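PDB 6Y0R: chitooligosaccharide oxidase from Gibberella zeae, which oxidises the C1 hydroxyl of chitooligosaccharides to the corresponding lactones, using a bicovalently bound FAD and reducing molecular oxygen to hydrogen peroxide. Local coordinates for residues Q72-V77 / G192-C197; V118-D123 / F224-A229. All coordinates share one frame; numbering follows the deposited sequence.

How the interactions relate
Both interactions belong to the FAD-binding PCMH-type domain and reach the same antiparallel sheet at separate places. Their centres lie 25 Å apart, and their nearest atoms are about 9 Å apart without touching. Strand 218-228 connects them. Near its start, Val218 and Val220 receive helix 70-83, which carries one side of interaction 1, whereas its later residues form one side of interaction 2. Along the chain the segments alternate, in the order 72-77, 118-123, 192-197, 224-229, so the two chain loops they close overlap. Early and late parts of the domain are therefore interleaved around one sheet; in interaction 1 the side chain of Val77 lies about 9 Å from the bound FAD.

Interaction 1: Q72-V77 / G192-C197; sequences QVSAAV and GKVVHC
Ser74 and Gly192 bring their CA atoms to 4.4 Å, the nearest pair of CA atoms across the helical segment 72-77 and segment 192-197. The latter leaves the turn of a β-hairpin made by strands 182-188 and 194-197, so the motif is a helix set against a hairpin turn within the FAD-binding PCMH-type domain. Gly192 lies in the turn with a positive phi of 98°, where a side chain would collide with the carbonyl oxygen of the residue before and would crowd Ser74 O, so both the turn and the helix contact suit glycine. One polar bond defines the contact: Ser74 OG donates to Gly192 O at 2.8 Å. The hydroxyl lies in the carbonyl plane with a C=O...donor angle of 154°, a fairly direct approach to the oxygen. Ser74's first torsion, -75°, puts OG beside its own backbone N and opposite its carbonyl carbon, and from there it reaches across to the turn. One helical turn later, Val77 also points toward the hairpin, and its CG1 methyl stands 4.0 Å from Gly192 N. The helix is anchored on the sheet by Val73 and Val77, which touch Val188 and Val218; Val73 also touches Val220. The same hydroxyl also meets a methyl from the beginning of strand 194-197: Val194 CG2 lies 3.3 Å from Ser74 OG.

Interaction 2: V118-D123 / F224-A229; sequences VKLAKD and FQTFAA
Leu120 meets Thr226 from two strands away, with strand 125-128 pairing with both 118-120 and 218-228 in the antiparallel sheet of the FAD-binding PCMH-type domain, which fits the 8.6 Å between Leu120 CA and Thr226 CA. Following the leucine outward, CB is still 6.0 Å from Thr226 CG2 and CG is 5.4 Å from that same methyl. With CG opposite the backbone N (chi1 177°), the chain swings over so that CD1 makes the touch, 4.0 Å from Thr226 CG2 and 4.1 Å from Thr226 OG1. The other branch, CD2, stays 5.9 Å from Thr226 CG2. Thr226 OG1 is occupied by hydrogen bonds with Gly124 O and Arg147 NE, and Leu120 also touches Arg147. At the neighbouring turn, Asp123 OD1 is hydrogen-bonded to Thr125 N, closing an Asx turn between strands 118-120 and 125-128. Gln225 bends back at its second torsion, and its NE2 donates to Thr226 O at 3.1 Å, with an N-H...O angle of 146°. No hydrogen bond crosses between the segments; the Leu120-Thr226 touch is probably held by dispersion, while the amide of Gln225 lies near Asp123 O without bonding to it.

Interaction 1: Q72-V77 / G192-C197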
ATOM      1  N   GLN A  72      24.531   1.402  11.200  1.00 25.44           N
ATOM      2  CA  GLN A  72      24.791   2.115   9.927  1.00 23.27           C
ATOM      3  C   GLN A  72      23.605   3.037   9.564  1.00 22.94           C
ATOM      4  O   GLN A  72      23.857   4.097   8.972  1.00 23.97           O
ATOM      5  CB  GLN A  72      25.098   1.129   8.823  1.00 25.64           C
ATOM      6  CG  GLN A  72      26.491   0.515   8.964  1.00 26.38           C
ATOM      7  CD  GLN A  72      26.672  -0.670   8.060  1.00 29.17           C
ATOM      8  OE1 GLN A  72      25.786  -1.027   7.291  1.00 28.43           O
ATOM      9  NE2 GLN A  72      27.857  -1.272   8.120  1.00 31.15           N
ATOM     10  N   VAL A  73      22.378   2.627   9.870  1.00 24.85           N
ATOM     11  CA  VAL A  73      21.175   3.507   9.659  1.00 22.49           C
ATOM     12  C   VAL A  73      21.325   4.743  10.572  1.00 24.61           C
ATOM     13  O   VAL A  73      21.154   5.885  10.049  1.00 25.12           O
ATOM     14  CB  VAL A  73      19.846   2.769   9.896  1.00 23.00           C
ATOM     15  CG1 VAL A  73      18.644   3.698   9.687  1.00 22.49           C
ATOM     16  CG2 VAL A  73      19.692   1.553   8.995  1.00 22.88           C
ATOM     17  N   SER A  74      21.643   4.547  11.863  1.00 25.68           N
ATOM     18  CA  SER A  74      21.843   5.667  12.814  1.00 27.58           C
ATOM     19  C   SER A  74      22.894   6.616  12.249  1.00 27.04           C
ATOM     20  O   SER A  74      22.627   7.825  12.226  1.00 25.35           O
ATOM     21  CB  SER A  74      22.239   5.226  14.193  1.00 29.24           C
ATOM     22  OG  SER A  74      21.138   4.701  14.871  1.00 33.93           O
ATOM     23  N   ALA A  75      24.066   6.113  11.857  1.00 25.58           N
ATOM     24  CA  ALA A  75      25.165   6.963  11.332  1.00 29.20           C
ATOM     25  C   ALA A  75      24.696   7.712  10.081  1.00 27.54           C
ATOM     26  O   ALA A  75      25.003   8.910   9.911  1.00 27.08           O
ATOM     27  CB  ALA A  75      26.402   6.139  11.049  1.00 29.32           C
ATOM     28  N   ALA A  76      23.941   7.046   9.213  1.00 25.80           N
ATOM     29  CA  ALA A  76      23.497   7.672   7.960  1.00 22.54           C
ATOM     30  C   ALA A  76      22.538   8.822   8.293  1.00 20.78           C
ATOM     31  O   ALA A  76      22.694   9.901   7.690  1.00 22.82           O
ATOM     32  CB  ALA A  76      22.865   6.664   7.032  1.00 22.88           C
ATOM     33  N   VAL A  77      21.596   8.594   9.189  1.00 22.40           N
ATOM     34  CA  VAL A  77      20.633   9.647   9.605  1.00 23.06           C
ATOM     35  C   VAL A  77      21.437  10.796  10.230  1.00 26.48           C
ATOM     36  O   VAL A  77      21.192  11.946   9.864  1.00 25.45           O
ATOM     37  CB  VAL A  77      19.553   9.104  10.539  1.00 24.19           C
ATOM     38  CG1 VAL A  77      18.705  10.207  11.142  1.00 24.07           C
ATOM     39  CG2 VAL A  77      18.672   8.094   9.799  1.00 22.64           C
ATOM     40  N   GLY A 192      19.217  10.322  15.077  1.00 24.53           N
ATOM     41  CA  GLY A 192      20.028   9.084  14.998  1.00 24.56           C
ATOM     42  C   GLY A 192      19.775   8.185  16.181  1.00 24.51           C
ATOM     43  O   GLY A 192      20.240   7.002  16.158  1.00 26.45           O
ATOM     44  N   LYS A 193      19.029   8.660  17.174  1.00 24.55           N
ATOM     45  CA  LYS A 193      18.667   7.882  18.379  1.00 26.49           C
ATOM     46  C   LYS A 193      17.718   6.753  17.964  1.00 26.02           C
ATOM     47  O   LYS A 193      16.717   7.022  17.245  1.00 25.34           O
ATOM     48  CB  LYS A 193      18.039   8.757  19.465  1.00 32.22           C
ATOM     49  CG  LYS A 193      17.456   7.987  20.641  1.00 39.01           C
ATOM     50  CD  LYS A 193      17.161   8.805  21.884  1.00 46.23           C
ATOM     51  CE  LYS A 193      17.707   8.140  23.136  1.00 55.52           C
ATOM     52  NZ  LYS A 193      17.886   9.111  24.243  1.00 65.62           N
ATOM     53  N   VAL A 194      17.999   5.548  18.446  1.00 23.91           N
ATOM     54  CA  VAL A 194      17.181   4.336  18.198  1.00 25.56           C
ATOM     55  C   VAL A 194      16.182   4.209  19.328  1.00 26.31           C
ATOM     56  O   VAL A 194      16.592   4.121  20.507  1.00 29.39           O
ATOM     57  CB  VAL A 194      18.078   3.096  18.085  1.00 26.71           C
ATOM     58  CG1 VAL A 194      17.255   1.838  17.826  1.00 30.73           C
ATOM     59  CG2 VAL A 194      19.118   3.291  17.016  1.00 27.04           C
ATOM     60  N   VAL A 195      14.898   4.202  19.027  1.00 22.96           N
ATOM     61  CA  VAL A 195      13.855   4.064  20.067  1.00 24.37           C
ATOM     62  C   VAL A 195      12.952   2.872  19.739  1.00 27.31           C
ATOM     63  O   VAL A 195      12.778   2.505  18.545  1.00 29.02           O
ATOM     64  CB  VAL A 195      13.075   5.376  20.261  1.00 27.76           C
ATOM     65  CG1 VAL A 195      14.051   6.526  20.490  1.00 27.35           C
ATOM     66  CG2 VAL A 195      12.172   5.719  19.103  1.00 27.57           C
ATOM     67  N   HIS A 196      12.382   2.309  20.774  1.00 26.19           N
ATOM     68  CA  HIS A 196      11.308   1.307  20.658  1.00 25.72           C
ATOM     69  C   HIS A 196       9.976   2.009  20.911  1.00 26.93           C
ATOM     70  O   HIS A 196       9.924   2.922  21.772  1.00 26.36           O
ATOM     71  CB  HIS A 196      11.608   0.117  21.587  1.00 26.08           C
ATOM     72  CG  HIS A 196      10.565  -0.936  21.496  1.00 26.80           C
ATOM     73  ND1 HIS A 196      10.527  -1.846  20.452  1.00 32.55           N
ATOM     74  CD2 HIS A 196       9.487  -1.186  22.257  1.00 28.20           C
ATOM     75  CE1 HIS A 196       9.492  -2.640  20.610  1.00 29.59           C
ATOM     76  NE2 HIS A 196       8.829  -2.259  21.702  1.00 31.59           N
ATOM     77  N   CYS A 197       8.920   1.638  20.176  1.00 21.86           N
ATOM     78  CA  CYS A 197       7.560   2.103  20.427  1.00 22.92           C
ATOM     79  C   CYS A 197       6.554   0.954  20.286  1.00 21.77           C
ATOM     80  O   CYS A 197       6.868  -0.082  19.648  1.00 23.64           O
ATOM     81  CB  CYS A 197       7.249   3.331  19.573  1.00 23.34           C
ATOM     82  SG  CYS A 197       7.146   2.978  17.788  1.00 24.95           S
TER

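Interaction 2: V118-D123 / F224-A229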
ATOM      1  N   VAL A 118      13.495 -12.030   8.574  1.00 19.80           N
ATOM      2  CA  VAL A 118      12.181 -12.378   9.153  1.00 20.62           C
ATOM      3  C   VAL A 118      12.433 -13.386  10.260  1.00 21.67           C
ATOM      4  O   VAL A 118      12.955 -14.498   9.926  1.00 23.54           O
ATOM      5  CB  VAL A 118      11.266 -12.988   8.080  1.00 19.60           C
ATOM      6  CG1 VAL A 118       9.929 -13.379   8.689  1.00 21.72           C
ATOM      7  CG2 VAL A 118      11.118 -12.092   6.873  1.00 21.15           C
ATOM      8  N   LYS A 119      12.036 -13.077  11.486  1.00 21.83           N
ATOM      9  CA  LYS A 119      12.254 -13.973  12.658  1.00 24.78           C
ATOM     10  C   LYS A 119      10.938 -14.252  13.357  1.00 23.27           C
ATOM     11  O   LYS A 119      10.404 -13.367  14.054  1.00 24.17           O
ATOM     12  CB  LYS A 119      13.281 -13.340  13.602  1.00 25.66           C
ATOM     13  CG  LYS A 119      14.670 -13.156  13.012  1.00 29.90           C
ATOM     14  CD  LYS A 119      15.644 -12.538  14.005  1.00 35.45           C
ATOM     15  CE  LYS A 119      16.998 -12.234  13.394  1.00 40.54           C
ATOM     16  NZ  LYS A 119      17.814 -11.393  14.314  1.00 47.10           N
ATOM     17  N   LEU A 120      10.514 -15.399  13.346  1.00 23.42           N
ATOM     18  CA  LEU A 120       9.281 -15.814  14.032  1.00 23.97           C
ATOM     19  C   LEU A 120       9.668 -16.479  15.344  1.00 27.15           C
ATOM     20  O   LEU A 120      10.475 -17.438  15.298  1.00 26.67           O
ATOM     21  CB  LEU A 120       8.550 -16.813  13.140  1.00 24.68           C
ATOM     22  CG  LEU A 120       7.269 -17.469  13.624  1.00 31.02           C
ATOM     23  CD1 LEU A 120       6.177 -16.452  13.848  1.00 26.74           C
ATOM     24  CD2 LEU A 120       6.764 -18.671  12.832  1.00 26.62           C
ATOM     25  N   ALA A 121       8.945 -16.103  16.318  1.00 27.50           N
ATOM     26  CA  ALA A 121       9.167 -16.598  17.702  1.00 30.34           C
ATOM     27  C   ALA A 121       8.119 -17.659  18.038  1.00 32.60           C
ATOM     28  O   ALA A 121       7.074 -17.753  17.351  1.00 28.85           O
ATOM     29  CB  ALA A 121       9.138 -15.432  18.662  1.00 30.72           C
ATOM     30  N   LYS A 122       8.368 -18.447  19.085  1.00 36.74           N
ATOM     31  CA  LYS A 122       7.482 -19.579  19.428  1.00 38.07           C
ATOM     32  C   LYS A 122       6.105 -19.069  19.864  1.00 35.62           C
ATOM     33  O   LYS A 122       5.145 -19.798  19.665  1.00 36.02           O
ATOM     34  CB  LYS A 122       8.153 -20.469  20.478  1.00 43.20           C
ATOM     35  CG  LYS A 122       9.230 -21.379  19.900  1.00 52.92           C
ATOM     36  CD  LYS A 122       9.350 -22.744  20.575  1.00 63.32           C
ATOM     37  CE  LYS A 122       9.869 -23.828  19.648  1.00 68.93           C
ATOM     38  NZ  LYS A 122      10.107 -25.095  20.380  1.00 72.91           N
ATOM     39  N   ASP A 123       5.982 -17.836  20.358  1.00 33.05           N
ATOM     40  CA  ASP A 123       4.666 -17.315  20.805  1.00 31.52           C
ATOM     41  C   ASP A 123       3.849 -16.738  19.627  1.00 30.55           C
ATOM     42  O   ASP A 123       2.767 -16.210  19.895  1.00 30.16           O
ATOM     43  CB  ASP A 123       4.846 -16.303  21.936  1.00 35.64           C
ATOM     44  CG  ASP A 123       5.597 -15.047  21.545  1.00 36.49           C
ATOM     45  OD1 ASP A 123       5.955 -14.927  20.371  1.00 30.83           O
ATOM     46  OD2 ASP A 123       5.789 -14.191  22.425  1.00 39.41           O
ATOM     47  N   PHE A 224       5.083  -7.957  14.861  1.00 19.28           N
ATOM     48  CA  PHE A 224       3.669  -8.297  14.602  1.00 19.17           C
ATOM     49  C   PHE A 224       3.239  -9.516  15.417  1.00 19.47           C
ATOM     50  O   PHE A 224       4.063 -10.405  15.675  1.00 22.10           O
ATOM     51  CB  PHE A 224       3.462  -8.689  13.132  1.00 19.46           C
ATOM     52  CG  PHE A 224       3.828  -7.634  12.116  1.00 18.37           C
ATOM     53  CD1 PHE A 224       5.141  -7.470  11.714  1.00 18.01           C
ATOM     54  CD2 PHE A 224       2.839  -6.783  11.624  1.00 19.45           C
ATOM     55  CE1 PHE A 224       5.474  -6.484  10.796  1.00 19.51           C
ATOM     56  CE2 PHE A 224       3.170  -5.790  10.711  1.00 20.38           C
ATOM     57  CZ  PHE A 224       4.482  -5.667  10.285  1.00 19.56           C
ATOM     58  N   GLN A 225       1.955  -9.590  15.692  1.00 20.66           N
ATOM     59  CA  GLN A 225       1.296 -10.835  16.145  1.00 23.96           C
ATOM     60  C   GLN A 225       0.795 -11.542  14.886  1.00 22.11           C
ATOM     61  O   GLN A 225      -0.208 -11.083  14.285  1.00 23.97           O
ATOM     62  CB  GLN A 225       0.153 -10.558  17.117  1.00 26.69           C
ATOM     63  CG  GLN A 225      -0.533 -11.843  17.586  1.00 30.05           C
ATOM     64  CD  GLN A 225       0.430 -12.840  18.199  1.00 39.82           C
ATOM     65  OE1 GLN A 225       1.199 -12.494  19.089  1.00 41.09           O
ATOM     66  NE2 GLN A 225       0.438 -14.077  17.699  1.00 38.62           N
ATOM     67  N   THR A 226       1.494 -12.595  14.460  1.00 21.68           N
ATOM     68  CA  THR A 226       1.051 -13.386  13.291  1.00 21.19           C
ATOM     69  C   THR A 226      -0.258 -14.124  13.601  1.00 21.36           C
ATOM     70  O   THR A 226      -0.594 -14.336  14.787  1.00 21.94           O
ATOM     71  CB  THR A 226       2.131 -14.372  12.812  1.00 21.33           C
ATOM     72  OG1 THR A 226       2.170 -15.434  13.775  1.00 21.18           O
ATOM     73  CG2 THR A 226       3.474 -13.717  12.593  1.00 21.38           C
ATOM     74  N   PHE A 227      -0.925 -14.598  12.553  1.00 20.54           N
ATOM     75  CA  PHE A 227      -2.062 -15.538  12.668  1.00 20.87           C
ATOM     76  C   PHE A 227      -1.654 -16.855  11.996  1.00 18.15           C
ATOM     77  O   PHE A 227      -0.646 -16.908  11.246  1.00 18.22           O
ATOM     78  CB  PHE A 227      -3.376 -14.992  12.112  1.00 21.79           C
ATOM     79  CG  PHE A 227      -3.306 -14.484  10.698  1.00 22.16           C
ATOM     80  CD1 PHE A 227      -3.517 -15.328   9.615  1.00 20.30           C
ATOM     81  CD2 PHE A 227      -3.060 -13.141  10.465  1.00 22.23           C
ATOM     82  CE1 PHE A 227      -3.458 -14.844   8.311  1.00 23.09           C
ATOM     83  CE2 PHE A 227      -2.981 -12.669   9.161  1.00 23.32           C
ATOM     84  CZ  PHE A 227      -3.184 -13.516   8.094  1.00 21.92           C
ATOM     85  N   ALA A 228      -2.335 -17.920  12.352  1.00 20.98           N
ATOM     86  CA  ALA A 228      -2.094 -19.232  11.710  1.00 19.18           C
ATOM     87  C   ALA A 228      -2.424 -19.104  10.210  1.00 19.24           C
ATOM     88  O   ALA A 228      -3.533 -18.695   9.871  1.00 22.68           O
ATOM     89  CB  ALA A 228      -2.944 -20.278  12.400  1.00 22.55           C
ATOM     90  N   ALA A 229      -1.507 -19.501   9.347  1.00 19.35           N
ATOM     91  CA  ALA A 229      -1.666 -19.485   7.873  1.00 19.69           C
ATOM     92  C   ALA A 229      -2.719 -20.514   7.527  1.00 21.72           C
ATOM     93  O   ALA A 229      -2.586 -21.693   7.903  1.00 21.75           O
ATOM     94  CB  ALA A 229      -0.350 -19.762   7.221  1.00 19.10           C
TER